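Local coordinates for acetyl-CoA C-acetyltransferase (Syntrophomonas wolfei subsp. wolfei, PDB 7N7Z), which probably catalyses the reversible condensation of two acetyl-CoA molecules into acetoacetyl-CoA, as other acetyl-CoA C-acetyltransferases of the thiolase family do, at residues V9-A14 against K266-L271; E43-D48 against A259-S264; D53-A58 against R71-K76; V77-R82 against I113-A118. All coordinates share one frame; numbering follows the deposited sequence.

Contact 1: residues V9-A14 against K266-L271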
loop_
_atom_site.group_PDB
_atom_site.type_symbol
_atom_site.label_atom_id
_atom_site.label_comp_id
_atom_site.label_asym_id
_atom_site.label_seq_id
_atom_site.Cartn_x
_atom_site.Cartn_y
_atom_site.Cartn_z
ATOM N N VAL B 9 -45.890 -0.979 8.783
ATOM C CA VAL B 9 -45.680 -0.426 10.112
ATOM C C VAL B 9 -44.276 -0.789 10.578
ATOM O O VAL B 9 -43.647 -1.722 10.074
ATOM C CB VAL B 9 -46.726 -0.929 11.131
ATOM C CG1 VAL B 9 -48.121 -0.468 10.736
ATOM C CG2 VAL B 9 -46.675 -2.449 11.251
ATOM N N VAL B 10 -43.790 -0.031 11.559
ATOM C CA VAL B 10 -42.519 -0.298 12.222
ATOM C C VAL B 10 -42.823 -0.870 13.598
ATOM O O VAL B 10 -43.646 -0.317 14.338
ATOM C CB VAL B 10 -41.658 0.973 12.335
ATOM C CG1 VAL B 10 -40.255 0.620 12.810
ATOM C CG2 VAL B 10 -41.617 1.705 11.005
ATOM N N VAL B 11 -42.161 -1.971 13.940
ATOM C CA VAL B 11 -42.422 -2.664 15.193
ATOM C C VAL B 11 -41.255 -2.571 16.170
ATOM O O VAL B 11 -41.479 -2.700 17.384
ATOM C CB VAL B 11 -42.789 -4.142 14.940
ATOM C CG1 VAL B 11 -43.137 -4.844 16.240
ATOM C CG2 VAL B 11 -43.954 -4.233 13.966
ATOM N N GLY B 12 -40.039 -2.353 15.696
ATOM C CA GLY B 12 -38.893 -2.214 16.578
ATOM C C GLY B 12 -37.877 -1.277 15.969
ATOM O O GLY B 12 -37.713 -1.222 14.745
ATOM N N MET B 13 -37.190 -0.528 16.831
ATOM C CA MET B 13 -36.216 0.460 16.388
ATOM C C MET B 13 -35.118 0.586 17.430
ATOM O O MET B 13 -35.388 0.546 18.633
ATOM C CB MET B 13 -36.873 1.825 16.163
ATOM C CG MET B 13 -37.935 1.826 15.082
ATOM S SD MET B 13 -38.690 3.446 14.870
ATOM C CE MET B 13 -37.765 4.060 13.475
ATOM N N ALA B 14 -33.883 0.751 16.963
ATOM C CA ALA B 14 -32.749 0.898 17.864
ATOM C C ALA B 14 -31.580 1.499 17.100
ATOM O O ALA B 14 -31.492 1.398 15.874
ATOM C CB ALA B 14 -32.344 -0.443 18.484
ATOM N N LYS B 266 -51.109 -6.213 8.715
ATOM C CA LYS B 266 -51.829 -7.445 9.010
ATOM C C LYS B 266 -50.921 -8.522 9.589
ATOM O O LYS B 266 -51.388 -9.362 10.366
ATOM C CB LYS B 266 -52.517 -7.954 7.743
ATOM C CG LYS B 266 -53.641 -7.048 7.259
ATOM C CD LYS B 266 -54.090 -7.406 5.847
ATOM C CE LYS B 266 -55.606 -7.524 5.747
ATOM N NZ LYS B 266 -56.027 -8.435 4.643
ATOM N N LYS B 267 -49.635 -8.523 9.231
ATOM C CA LYS B 267 -48.714 -9.481 9.836
ATOM C C LYS B 267 -48.425 -9.118 11.287
ATOM O O LYS B 267 -48.292 -10.003 12.141
ATOM C CB LYS B 267 -47.415 -9.547 9.034
ATOM C CG LYS B 267 -46.435 -10.614 9.518
ATOM C CD LYS B 267 -46.938 -12.028 9.230
ATOM C CE LYS B 267 -46.051 -13.079 9.884
ATOM N NZ LYS B 267 -46.456 -14.467 9.518
ATOM N N CYS B 268 -48.320 -7.821 11.584
ATOM C CA CYS B 268 -48.121 -7.398 12.967
ATOM C C CYS B 268 -49.307 -7.798 13.834
ATOM O O CYS B 268 -49.135 -8.200 14.992
ATOM C CB CYS B 268 -47.898 -5.888 13.023
ATOM S SG CYS B 268 -47.621 -5.251 14.687
ATOM N N GLU B 269 -50.522 -7.702 13.289
ATOM C CA GLU B 269 -51.706 -8.097 14.045
ATOM C C GLU B 269 -51.743 -9.604 14.264
ATOM O O GLU B 269 -52.123 -10.072 15.344
ATOM C CB GLU B 269 -52.968 -7.633 13.315
ATOM C CG GLU B 269 -53.075 -6.123 13.156
ATOM C CD GLU B 269 -53.968 -5.714 11.997
ATOM O OE1 GLU B 269 -54.415 -6.603 11.242
ATOM O OE2 GLU B 269 -54.222 -4.500 11.839
ATOM N N GLU B 270 -51.351 -10.379 13.249
ATOM C CA GLU B 270 -51.387 -11.832 13.371
ATOM C C GLU B 270 -50.469 -12.317 14.486
ATOM O O GLU B 270 -50.782 -13.293 15.178
ATOM C CB GLU B 270 -50.995 -12.475 12.041
ATOM C CG GLU B 270 -51.541 -13.878 11.843
ATOM C CD GLU B 270 -50.583 -14.772 11.078
ATOM O OE1 GLU B 270 -50.352 -14.508 9.878
ATOM O OE2 GLU B 270 -50.060 -15.737 11.675
ATOM N N LEU B 271 -49.331 -11.650 14.676
ATOM C CA LEU B 271 -48.369 -12.027 15.703
ATOM C C LEU B 271 -48.663 -11.388 17.055
ATOM O O LEU B 271 -47.940 -11.657 18.020
ATOM C CB LEU B 271 -46.951 -11.648 15.261
ATOM C CG LEU B 271 -46.386 -12.396 14.051
ATOM C CD1 LEU B 271 -44.981 -11.906 13.731
ATOM C CD2 LEU B 271 -46.388 -13.900 14.281
#

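Contact 2: residues E43-D48 against A259-S264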
loop_
_atom_site.group_PDB
_atom_site.type_symbol
_atom_site.label_atom_id
_atom_site.label_comp_id
_atom_site.label_asym_id
_atom_site.label_seq_id
_atom_site.Cartn_x
_atom_site.Cartn_y
_atom_site.Cartn_z
ATOM N N GLU B 43 -35.351 -7.660 19.196
ATOM C CA GLU B 43 -35.869 -7.956 20.526
ATOM C C GLU B 43 -36.999 -7.003 20.893
ATOM O O GLU B 43 -38.041 -7.425 21.409
ATOM C CB GLU B 43 -34.753 -7.869 21.564
ATOM C CG GLU B 43 -35.229 -8.198 22.966
ATOM C CD GLU B 43 -35.816 -6.994 23.673
ATOM O OE1 GLU B 43 -36.993 -7.037 24.080
ATOM O OE2 GLU B 43 -35.084 -6.005 23.845
ATOM N N ARG B 44 -36.795 -5.704 20.663
ATOM C CA ARG B 44 -37.811 -4.720 21.026
ATOM C C ARG B 44 -39.116 -4.986 20.289
ATOM O O ARG B 44 -40.203 -4.817 20.853
ATOM C CB ARG B 44 -37.304 -3.311 20.728
ATOM C CG ARG B 44 -36.166 -2.872 21.632
ATOM C CD ARG B 44 -35.444 -1.657 21.083
ATOM N NE ARG B 44 -34.388 -1.210 21.984
ATOM C CZ ARG B 44 -33.790 -0.028 21.914
ATOM N NH1 ARG B 44 -34.115 0.859 20.987
ATOM N NH2 ARG B 44 -32.842 0.272 22.798
ATOM N N ALA B 45 -39.028 -5.404 19.026
ATOM C CA ALA B 45 -40.232 -5.753 18.283
ATOM C C ALA B 45 -40.908 -6.989 18.860
ATOM O O ALA B 45 -42.127 -7.145 18.729
ATOM C CB ALA B 45 -39.890 -5.978 16.809
ATOM N N GLY B 46 -40.144 -7.869 19.502
ATOM C CA GLY B 46 -40.698 -9.112 19.996
ATOM C C GLY B 46 -40.957 -10.134 18.916
ATOM O O GLY B 46 -41.853 -10.972 19.068
ATOM N N VAL B 47 -40.200 -10.089 17.823
ATOM C CA VAL B 47 -40.371 -10.999 16.698
ATOM C C VAL B 47 -39.277 -12.052 16.745
ATOM O O VAL B 47 -38.124 -11.754 17.082
ATOM C CB VAL B 47 -40.340 -10.238 15.359
ATOM C CG1 VAL B 47 -38.920 -9.787 15.034
ATOM C CG2 VAL B 47 -40.894 -11.109 14.242
ATOM N N ASP B 48 -39.633 -13.283 16.410
ATOM C CA ASP B 48 -38.638 -14.340 16.278
ATOM C C ASP B 48 -37.788 -14.067 15.044
ATOM O O ASP B 48 -38.338 -13.965 13.940
ATOM C CB ASP B 48 -39.315 -15.702 16.170
ATOM C CG ASP B 48 -38.356 -16.798 15.745
ATOM O OD1 ASP B 48 -37.177 -16.753 16.157
ATOM O OD2 ASP B 48 -38.781 -17.708 15.002
ATOM N N ALA B 259 -31.095 0.216 13.239
ATOM C CA ALA B 259 -31.833 -0.910 12.687
ATOM C C ALA B 259 -33.312 -0.739 12.991
ATOM O O ALA B 259 -33.700 -0.028 13.921
ATOM C CB ALA B 259 -31.323 -2.242 13.246
ATOM N N ALA B 260 -34.138 -1.408 12.191
ATOM C CA ALA B 260 -35.581 -1.318 12.349
ATOM C C ALA B 260 -36.225 -2.565 11.765
ATOM O O ALA B 260 -35.733 -3.137 10.789
ATOM C CB ALA B 260 -36.142 -0.061 11.672
ATOM N N VAL B 261 -37.332 -2.977 12.377
ATOM C CA VAL B 261 -38.122 -4.114 11.919
ATOM C C VAL B 261 -39.429 -3.571 11.359
ATOM O O VAL B 261 -40.222 -2.962 12.089
ATOM C CB VAL B 261 -38.383 -5.119 13.051
ATOM C CG1 VAL B 261 -39.254 -6.268 12.549
ATOM C CG2 VAL B 261 -37.071 -5.639 13.612
ATOM N N PHE B 262 -39.651 -3.788 10.066
ATOM C CA PHE B 262 -40.856 -3.342 9.386
ATOM C C PHE B 262 -41.774 -4.529 9.131
ATOM O O PHE B 262 -41.323 -5.672 9.013
ATOM C CB PHE B 262 -40.512 -2.645 8.067
ATOM C CG PHE B 262 -39.683 -1.404 8.242
ATOM C CD1 PHE B 262 -38.302 -1.479 8.277
ATOM C CD2 PHE B 262 -40.285 -0.166 8.381
ATOM C CE1 PHE B 262 -37.535 -0.342 8.443
ATOM C CE2 PHE B 262 -39.524 0.976 8.550
ATOM C CZ PHE B 262 -38.147 0.887 8.580
ATOM N N MET B 263 -43.073 -4.246 9.049
ATOM C CA MET B 263 -44.064 -5.297 8.889
ATOM C C MET B 263 -45.294 -4.748 8.187
ATOM O O MET B 263 -45.626 -3.566 8.313
ATOM C CB MET B 263 -44.489 -5.884 10.238
ATOM C CG MET B 263 -43.511 -6.872 10.825
ATOM S SD MET B 263 -44.127 -7.591 12.357
ATOM C CE MET B 263 -42.590 -7.774 13.259
ATOM N N SER B 264 -45.971 -5.625 7.453
ATOM C CA SER B 264 -47.325 -5.325 7.016
ATOM C C SER B 264 -48.227 -5.206 8.237
ATOM O O SER B 264 -48.068 -5.936 9.220
ATOM C CB SER B 264 -47.839 -6.415 6.077
ATOM O OG SER B 264 -48.088 -7.617 6.784
#

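Contact 3: residues D53-A58 against R71-K76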
loop_
_atom_site.group_PDB
_atom_site.type_symbol
_atom_site.label_atom_id
_atom_site.label_comp_id
_atom_site.label_asym_id
_atom_site.label_seq_id
_atom_site.Cartn_x
_atom_site.Cartn_y
_atom_site.Cartn_z
ATOM N N ASP B 53 -38.204 -12.071 6.738
ATOM C CA ASP B 53 -38.145 -12.492 5.343
ATOM C C ASP B 53 -36.879 -12.024 4.638
ATOM O O ASP B 53 -36.442 -12.664 3.675
ATOM C CB ASP B 53 -39.370 -11.973 4.588
ATOM C CG ASP B 53 -40.650 -12.657 5.020
ATOM O OD1 ASP B 53 -40.651 -13.902 5.118
ATOM O OD2 ASP B 53 -41.653 -11.951 5.262
ATOM N N GLU B 54 -36.281 -10.922 5.081
ATOM C CA GLU B 54 -35.120 -10.375 4.393
ATOM C C GLU B 54 -34.406 -9.402 5.316
ATOM O O GLU B 54 -34.909 -9.034 6.380
ATOM C CB GLU B 54 -35.526 -9.671 3.092
ATOM C CG GLU B 54 -36.280 -8.357 3.309
ATOM C CD GLU B 54 -36.553 -7.609 2.018
ATOM O OE1 GLU B 54 -35.854 -7.872 1.018
ATOM O OE2 GLU B 54 -37.461 -6.753 2.007
ATOM N N ILE B 55 -33.221 -8.984 4.881
ATOM C CA ILE B 55 -32.525 -7.841 5.453
ATOM C C ILE B 55 -32.131 -6.925 4.304
ATOM O O ILE B 55 -31.562 -7.384 3.306
ATOM C CB ILE B 55 -31.284 -8.252 6.268
ATOM C CG1 ILE B 55 -30.618 -7.008 6.870
ATOM C CG2 ILE B 55 -30.297 -9.022 5.403
ATOM C CD1 ILE B 55 -29.427 -7.310 7.750
ATOM N N VAL B 56 -32.456 -5.644 4.432
ATOM C CA VAL B 56 -31.995 -4.612 3.511
ATOM C C VAL B 56 -30.983 -3.770 4.275
ATOM O O VAL B 56 -31.350 -2.994 5.166
ATOM C CB VAL B 56 -33.152 -3.757 2.978
ATOM C CG1 VAL B 56 -32.655 -2.812 1.897
ATOM C CG2 VAL B 56 -34.265 -4.647 2.443
ATOM N N GLY B 57 -29.705 -3.937 3.941
ATOM C CA GLY B 57 -28.626 -3.292 4.665
ATOM C C GLY B 57 -28.175 -2.022 3.966
ATOM O O GLY B 57 -27.926 -2.018 2.759
ATOM N N ALA B 58 -28.068 -0.950 4.743
ATOM C CA ALA B 58 -27.619 0.341 4.247
ATOM C C ALA B 58 -26.218 0.638 4.761
ATOM O O ALA B 58 -25.909 0.393 5.932
ATOM C CB ALA B 58 -28.576 1.455 4.673
ATOM N N ARG B 71 -25.887 -9.881 4.590
ATOM C CA ARG B 71 -26.139 -11.310 4.748
ATOM C C ARG B 71 -25.398 -11.858 5.961
ATOM O O ARG B 71 -25.919 -12.720 6.677
ATOM C CB ARG B 71 -25.733 -12.058 3.476
ATOM C CG ARG B 71 -25.846 -13.580 3.567
ATOM C CD ARG B 71 -27.285 -14.050 3.772
ATOM N NE ARG B 71 -27.429 -15.473 3.480
ATOM C CZ ARG B 71 -28.587 -16.110 3.372
ATOM N NH1 ARG B 71 -29.741 -15.484 3.542
ATOM N NH2 ARG B 71 -28.588 -17.408 3.083
ATOM N N ILE B 72 -24.180 -11.371 6.207
ATOM C CA ILE B 72 -23.467 -11.753 7.422
ATOM C C ILE B 72 -24.228 -11.272 8.649
ATOM O O ILE B 72 -24.395 -12.010 9.627
ATOM C CB ILE B 72 -22.031 -11.198 7.399
ATOM C CG1 ILE B 72 -21.212 -11.862 6.290
ATOM C CG2 ILE B 72 -21.362 -11.403 8.755
ATOM C CD1 ILE B 72 -19.928 -11.123 5.952
ATOM N N ILE B 73 -24.702 -10.024 8.615
ATOM C CA ILE B 73 -25.402 -9.458 9.762
ATOM C C ILE B 73 -26.717 -10.190 10.001
ATOM O O ILE B 73 -27.102 -10.446 11.149
ATOM C CB ILE B 73 -25.621 -7.948 9.554
ATOM C CG1 ILE B 73 -24.280 -7.210 9.537
ATOM C CG2 ILE B 73 -26.521 -7.382 10.643
ATOM C CD1 ILE B 73 -24.326 -5.878 8.819
ATOM N N GLY B 74 -27.424 -10.545 8.927
ATOM C CA GLY B 74 -28.706 -11.213 9.089
ATOM C C GLY B 74 -28.566 -12.606 9.672
ATOM O O GLY B 74 -29.309 -12.991 10.580
ATOM N N MET B 75 -27.612 -13.384 9.157
ATOM C CA MET B 75 -27.412 -14.734 9.668
ATOM C C MET B 75 -26.981 -14.721 11.128
ATOM O O MET B 75 -27.364 -15.609 11.897
ATOM C CB MET B 75 -26.374 -15.468 8.819
ATOM C CG MET B 75 -26.808 -15.726 7.385
ATOM S SD MET B 75 -28.312 -16.714 7.260
ATOM C CE MET B 75 -29.544 -15.428 7.054
ATOM N N LYS B 76 -26.194 -13.722 11.534
ATOM C CA LYS B 76 -25.685 -13.692 12.900
ATOM C C LYS B 76 -26.750 -13.265 13.899
ATOM O O LYS B 76 -26.680 -13.647 15.073
ATOM C CB LYS B 76 -24.476 -12.764 12.985
ATOM C CG LYS B 76 -23.170 -13.450 12.634
ATOM C CD LYS B 76 -22.105 -12.453 12.220
ATOM C CE LYS B 76 -20.762 -13.134 12.010
ATOM N NZ LYS B 76 -19.680 -12.475 12.792
#

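Contact 4: residues V77-R82 against I113-A118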
loop_
_atom_site.group_PDB
_atom_site.type_symbol
_atom_site.label_atom_id
_atom_site.label_comp_id
_atom_site.label_asym_id
_atom_site.label_seq_id
_atom_site.Cartn_x
_atom_site.Cartn_y
_atom_site.Cartn_z
ATOM N N VAL B 77 -27.739 -12.478 13.463
ATOM C CA VAL B 77 -28.876 -12.162 14.319
ATOM C C VAL B 77 -30.006 -13.171 14.165
ATOM O O VAL B 77 -31.079 -12.986 14.756
ATOM C CB VAL B 77 -29.390 -10.731 14.051
ATOM C CG1 VAL B 77 -28.243 -9.733 14.176
ATOM C CG2 VAL B 77 -30.057 -10.630 12.692
ATOM N N GLY B 78 -29.809 -14.226 13.381
ATOM C CA GLY B 78 -30.730 -15.344 13.360
ATOM C C GLY B 78 -31.777 -15.326 12.270
ATOM O O GLY B 78 -32.796 -16.016 12.405
ATOM N N LEU B 79 -31.568 -14.565 11.199
ATOM C CA LEU B 79 -32.484 -14.641 10.074
ATOM C C LEU B 79 -32.403 -16.034 9.453
ATOM O O LEU B 79 -31.353 -16.682 9.497
ATOM C CB LEU B 79 -32.155 -13.581 9.026
ATOM C CG LEU B 79 -33.070 -12.354 9.003
ATOM C CD1 LEU B 79 -33.025 -11.622 10.334
ATOM C CD2 LEU B 79 -32.695 -11.421 7.860
ATOM N N PRO B 80 -33.494 -16.526 8.870
ATOM C CA PRO B 80 -33.438 -17.834 8.214
ATOM C C PRO B 80 -32.644 -17.759 6.920
ATOM O O PRO B 80 -32.603 -16.726 6.249
ATOM C CB PRO B 80 -34.910 -18.161 7.951
ATOM C CG PRO B 80 -35.556 -16.826 7.796
ATOM C CD PRO B 80 -34.812 -15.887 8.714
ATOM N N VAL B 81 -32.004 -18.880 6.573
ATOM C CA VAL B 81 -31.193 -18.920 5.361
ATOM C C VAL B 81 -32.038 -18.674 4.120
ATOM O O VAL B 81 -31.502 -18.311 3.068
ATOM C CB VAL B 81 -30.443 -20.266 5.253
ATOM C CG1 VAL B 81 -29.713 -20.579 6.552
ATOM C CG2 VAL B 81 -31.404 -21.390 4.885
ATOM N N ARG B 82 -33.356 -18.868 4.215
ATOM C CA ARG B 82 -34.239 -18.568 3.095
ATOM C C ARG B 82 -34.413 -17.071 2.880
ATOM O O ARG B 82 -34.865 -16.660 1.805
ATOM C CB ARG B 82 -35.611 -19.211 3.318
ATOM C CG ARG B 82 -36.326 -18.734 4.580
ATOM C CD ARG B 82 -37.841 -18.872 4.467
ATOM N NE ARG B 82 -38.536 -18.111 5.500
ATOM C CZ ARG B 82 -39.162 -16.956 5.305
ATOM N NH1 ARG B 82 -39.214 -16.386 4.111
ATOM N NH2 ARG B 82 -39.751 -16.356 6.336
ATOM N N ILE B 113 -42.191 -9.453 6.748
ATOM C CA ILE B 113 -41.333 -8.867 7.769
ATOM C C ILE B 113 -39.973 -8.612 7.140
ATOM O O ILE B 113 -39.372 -9.525 6.562
ATOM C CB ILE B 113 -41.193 -9.783 9.001
ATOM C CG1 ILE B 113 -42.558 -10.346 9.408
ATOM C CG2 ILE B 113 -40.544 -9.022 10.153
ATOM C CD1 ILE B 113 -42.503 -11.304 10.577
ATOM N N SER B 114 -39.487 -7.377 7.252
ATOM C CA SER B 114 -38.209 -6.987 6.673
ATOM C C SER B 114 -37.365 -6.292 7.729
ATOM O O SER B 114 -37.848 -5.395 8.427
ATOM C CB SER B 114 -38.405 -6.061 5.468
ATOM O OG SER B 114 -38.899 -6.776 4.348
ATOM N N LEU B 115 -36.110 -6.713 7.845
ATOM C CA LEU B 115 -35.142 -6.044 8.699
ATOM C C LEU B 115 -34.364 -5.034 7.866
ATOM O O LEU B 115 -33.923 -5.348 6.756
ATOM C CB LEU B 115 -34.191 -7.058 9.334
ATOM C CG LEU B 115 -32.996 -6.482 10.097
ATOM C CD1 LEU B 115 -33.458 -5.562 11.217
ATOM C CD2 LEU B 115 -32.123 -7.600 10.647
ATOM N N VAL B 116 -34.213 -3.824 8.390
ATOM C CA VAL B 116 -33.417 -2.783 7.750
ATOM C C VAL B 116 -32.300 -2.399 8.708
ATOM O O VAL B 116 -32.565 -2.005 9.851
ATOM C CB VAL B 116 -34.260 -1.555 7.373
ATOM C CG1 VAL B 116 -33.376 -0.473 6.763
ATOM C CG2 VAL B 116 -35.367 -1.946 6.411
ATOM N N THR B 117 -31.059 -2.524 8.250
ATOM C CA THR B 117 -29.894 -2.093 9.008
ATOM C C THR B 117 -29.211 -0.955 8.265
ATOM O O THR B 117 -29.139 -0.959 7.032
ATOM C CB THR B 117 -28.902 -3.242 9.223
ATOM O OG1 THR B 117 -28.451 -3.734 7.956
ATOM C CG2 THR B 117 -29.555 -4.370 10.006
ATOM N N ALA B 118 -28.719 0.021 9.022
ATOM C CA ALA B 118 -28.029 1.177 8.461
ATOM C C ALA B 118 -26.815 1.453 9.333
ATOM O O ALA B 118 -26.961 1.682 10.537
ATOM C CB ALA B 118 -28.950 2.399 8.401
#

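Contact 1: residues V9-A14 against K266-L271
Cys268 packs against Val9 and Val11, two residues whose side chains leave the strand on the same side, two positions apart. The contact is small, 94 Å² in all, and wholly apolar. Each valine meets a different atom of the cysteine. CG2 of Val9 lies 4.1 Å from Cys268 CB, near the root of the side chain, while CG2 of Val11 lies 3.9 Å from Cys268 SG, at its end. The cysteine is set for this by its first torsion: SG stands anti to the backbone N (chi1 -179°), which carries the sulfur onward from the Val9 methyl to the Val11 methyl. The valines differ in rotation. In Val9, CG1 lies beside the backbone N (chi1 -63°), which leaves CG2 between that N and the carbonyl carbon to meet Cys268 CB; Val11 is turned differently and offers its CG2 to the sulfur. On the solvent side of the short helix Lys267 NZ and Glu270 OE1 form a long salt bridge of 3.9 Å. Pro275 lies against both Val9 and Cys268, and Leu273 also touches the cysteine. Strand 8-20 runs between strands 254-264 and 277-285, and helix 265-270 belongs to the connection that joins these two flanking strands. Val11 additionally rests on Ala45 of helix 30-45 and on Met263 of the neighbouring strand.

Contact 2: residues E43-D48 against A259-S264
This is a buried helix-to-sheet contact, in which the C-terminal end of helix 30-45 and the turn after it pack on one face of strand 254-264. Four apolar residues carry it, burying 138 Å² together. At the helix end the approach is close and simple: Ala45 CB sits 4.1 Å from Val261 CB. The small alanine lets the helix come near, with Ala45 and Val261 CA atoms 6.9 Å apart. Beyond the helix Val47 turns back to the sheet and spreads over two strand residues. Its CG1 faces Val261 CG1 at 4.3 Å, and its CG2 lies 3.9 Å from Met263 CE. The side chains of Val47 and Met263 run past each other in opposite directions; the methionine is extended through chi2 (-176°) and then bends at its sulfur, which brings the terminal methyl against CB and CG2 of Val47. Gly46, with positive phi (75°), closes the helix in a Schellman motif, and its N bonds to Glu43 O at 2.9 Å. One residue before Ala45, Arg44 NH1 bonds to Met13 O and Glu202 O, while Ser264 OG caps Lys267 N at the start of helix 265-270. Ile113 touches Val47, Val261 and Met263 from strand 113-121, and Phe262 points to the opposite face, against helix 94-107. A central sheet sandwiched in this way between helical layers is the layered alpha/beta architecture of the thiolase N-terminal domain.

Contact 3: residues D53-A58 against R71-K76
Ile55 reaches from its strand to the backbone of helix 69-76 and is the strand's whole share of the contact. From CB the side chain divides. The short branch, CG2, comes to 4.6 Å from Gly74 CA; the glycine turns its bare backbone to the strand here, and the CA atoms of Ile55 and Gly74 are 6.3 Å apart. The long branch leads through CG1, which stands anti to the backbone N (chi1 -179°), and continues straight (chi2 177°), so the chain is fully extended when it arrives at the helix. Its end, CD1, does most of the touching: it lies 4.0 Å from Gly74 N and 4.1 Å from Ile73 CG2, the isoleucine side chains crossing at about a right angle. Ile73 in turn rests on Asn31, Ala34 and Ile35 of helix 30-45. Elsewhere on the helix Met75 SD stands 3.9 Å above the guanidinium plane of Arg71, over its centre, while Arg71 NH2 bonds to Val81 O. Glu54 OE1 makes a salt bridge to Arg97 of the second subunit. Strand, helix and the parallel strand 84-89 together form a beta-alpha-beta unit, with this contact packing the crossover helix on its first strand.

Contact 4: residues V77-R82 against I113-A118
Val77 and Leu79 both converge on one methyl group, CD2 of Leu115, and these two apolar touches make up the whole contact, which buries 90 Å². Val77 CG2 approaches it tip to tip at 4.2 Å, and Leu79 CD1 lies 4.1 Å from the same Leu115 CD2, the two leucine side chains meeting at a slant. Leu115 presents that methyl because its CG stands anti to the backbone N (chi1 171°), lifting the branch off the strand. Gly78, between the two loop residues, ends the helix with positive phi (96°) in a Schellman motif, and the chain turns there between Val77 and Leu79. The polar links are indirect and run through Asp53: Arg82 NH2 forms a salt bridge with Asp53 OD1, whose partner oxygen OD2 accepts from Ile113 N, so one carboxylate links the loop to the start of the strand, while Arg82 also makes backbone hydrogen bonds to the second subunit and packs on Glu285 of the second subunit. Ile55 of strand 54-58 lies against both leucines, and Ala38, Asn39 and Ile42 of helix 30-45 lie against Val77. Strand 113-121 itself runs between strand 54-58, its parallel neighbour, and strand 254-264, which is antiparallel to it, and on its opposite face Ser114 and Val116 pack on helix 94-107.

How the contacts relate
From the N terminus, strand 8-20 opens the widest loop, which contact 1 closes only at helix 265-270; the other three contacts nest inside it. Contact 2 starts at the C-terminal end of helix 30-45 and closes at strand 254-264, so it in turn encloses contacts 3 and 4. These two stand in series: contact 3 closes within a beta-alpha-beta unit, and contact 4 then starts in the following loop and ends at strand 113-121. None of the loops cross. In space the order is continuous, since strands 54-58, 113-121, 254-264 and 8-20 are successive neighbours in one mixed sheet. Contacts 3 and 4, whose centres are about 4 Å apart, also border the second subunit.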